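Local atomic coordinates of thiosulfate sulfurtransferase TUM1 (PDB entry 3UTN), a protein that accepts persulfide sulfur from the cysteine desulfurase NFS1 and passes it to UBA4 for 2-thiolation of the wobble uridine of tRNAs. Residues T293-L297 / A298-N302. Residues are numbered along the deposited sequence; the frame is centred on the assembly and turned at random.
With DMS (dimethyl sulfoxide), chain E.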
loop_
_atom_site.group_PDB
_atom_site.type_symbol
_atom_site.label_atom_id
_atom_site.label_comp_id
_atom_site.label_asym_id
_atom_site.label_seq_id
_atom_site.Cartn_x
_atom_site.Cartn_y
_atom_site.Cartn_z
ATOM N N THR A 293 4.446 4.843 0.852
ATOM C CA THR A 293 4.805 4.631 2.237
ATOM C C THR A 293 6.292 4.829 2.444
ATOM O O THR A 293 6.697 5.464 3.417
ATOM C CB THR A 293 4.371 3.232 2.684
ATOM O OG1 THR A 293 2.949 3.144 2.556
ATOM C CG2 THR A 293 4.766 2.969 4.117
ATOM N N ALA A 294 7.090 4.303 1.519
ATOM C CA ALA A 294 8.537 4.491 1.548
ATOM C C ALA A 294 8.884 5.970 1.475
ATOM O O ALA A 294 9.747 6.443 2.207
ATOM C CB ALA A 294 9.196 3.743 0.415
ATOM N N LEU A 295 8.190 6.691 0.598
ATOM C CA LEU A 295 8.410 8.123 0.440
ATOM C C LEU A 295 8.054 8.870 1.710
ATOM O O LEU A 295 8.829 9.685 2.198
ATOM C CB LEU A 295 7.609 8.659 -0.740
ATOM C CG LEU A 295 7.974 8.019 -2.075
ATOM C CD1 LEU A 295 7.133 8.607 -3.184
ATOM C CD2 LEU A 295 9.455 8.182 -2.379
ATOM N N GLU A 296 6.884 8.572 2.257
ATOM C CA GLU A 296 6.474 9.186 3.503
ATOM C C GLU A 296 7.419 8.808 4.625
ATOM O O GLU A 296 7.735 9.630 5.484
ATOM C CB GLU A 296 5.057 8.779 3.839
ATOM C CG GLU A 296 4.071 9.408 2.886
ATOM C CD GLU A 296 2.779 8.640 2.795
ATOM O OE1 GLU A 296 2.695 7.512 3.335
ATOM O OE2 GLU A 296 1.846 9.181 2.181
ATOM N N LEU A 297 7.872 7.563 4.598
ATOM C CA LEU A 297 8.886 7.095 5.516
ATOM C C LEU A 297 10.135 7.946 5.383
ATOM O O LEU A 297 10.729 8.331 6.380
ATOM C CB LEU A 297 9.216 5.636 5.232
ATOM C CG LEU A 297 10.223 4.975 6.157
ATOM C CD1 LEU A 297 9.692 4.985 7.579
ATOM C CD2 LEU A 297 10.433 3.561 5.663
ATOM N N ALA A 298 10.505 8.243 4.139
ATOM C CA ALA A 298 11.653 9.083 3.826
ATOM C C ALA A 298 11.379 10.547 4.139
ATOM O O ALA A 298 12.240 11.397 3.946
ATOM C CB ALA A 298 12.038 8.916 2.367
ATOM N N GLY A 299 10.178 10.830 4.627
ATOM C CA GLY A 299 9.792 12.178 4.992
ATOM C C GLY A 299 9.362 12.988 3.789
ATOM O O GLY A 299 9.247 14.203 3.870
ATOM N N VAL A 300 9.137 12.320 2.663
ATOM C CA VAL A 300 8.570 12.989 1.502
ATOM C C VAL A 300 7.144 13.377 1.871
ATOM O O VAL A 300 6.337 12.523 2.229
ATOM C CB VAL A 300 8.596 12.108 0.239
ATOM C CG1 VAL A 300 7.994 12.848 -0.944
ATOM C CG2 VAL A 300 10.015 11.663 -0.075
ATOM N N PRO A 301 6.843 14.680 1.827
ATOM C CA PRO A 301 5.522 15.116 2.244
ATOM C C PRO A 301 4.511 15.023 1.123
ATOM O O PRO A 301 4.884 14.917 -0.045
ATOM C CB PRO A 301 5.741 16.581 2.622
ATOM C CG PRO A 301 6.908 17.016 1.809
ATOM C CD PRO A 301 7.719 15.805 1.454
ATOM N N ASN A 302 3.237 15.062 1.500
ATOM C CA ASN A 302 2.140 15.206 0.558
ATOM C C ASN A 302 2.280 14.224 -0.577
ATOM O O ASN A 302 2.302 14.583 -1.758
ATOM C CB ASN A 302 2.067 16.639 0.053
ATOM C CG ASN A 302 1.966 17.631 1.185
ATOM O OD1 ASN A 302 1.129 17.484 2.073
ATOM N ND2 ASN A 302 2.831 18.630 1.172
HETATM S S DMS E . 5.135 19.824 -1.358
HETATM O O DMS E . 4.070 18.945 -0.843
HETATM C C1 DMS E . 5.041 21.330 -0.553
HETATM C C2 DMS E . 6.627 19.252 -0.779
HETATM O O HOH W 1 6.250 12.073 5.261
#
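L295 and V300 meet flank to flank where helix 286-297 ends, CB to CB at 3.7 Å. V300 holds CG1 anti to its backbone N (chi1 180°), which leaves CG2 beside that N and against the last turn, 3.2 Å from L295 O. The same carbonyl O accepts a hydrogen bond from V300 N at 2.7 Å, the donor lying 35° out of the carbonyl plane. L295 also touches T278 and C280 of strand 278-281 and V303 of strand 303-306; leucine and valine suit this buried seam because both pack between helix end and sheet without a polar side-chain group to satisfy. The backbone makes a Schellman motif, its two bonds back into the last turn being V300 N to L295 O and G299 N to E296 O, and it turns the chain from the helix towards strand 303-306 in the α/β rhodanese domain that carries the catalytic cysteine. G299 supplies the positive phi (81°), readily adopted without a side chain, and its N approaches E296 O from above the carbonyl plane. A water donates to both E296 O and V300 O, bridging the two carbonyls. A298 N closes the final helical bond on A294 O (2.7 Å), while the small methyl CB of A298 packs 3.3 Å from L295 O and reaches I257 and L261 of helix 255-267. At the partly exposed side, E296 extends its chain beyond CG to a salt bridge with K292, one helical turn back.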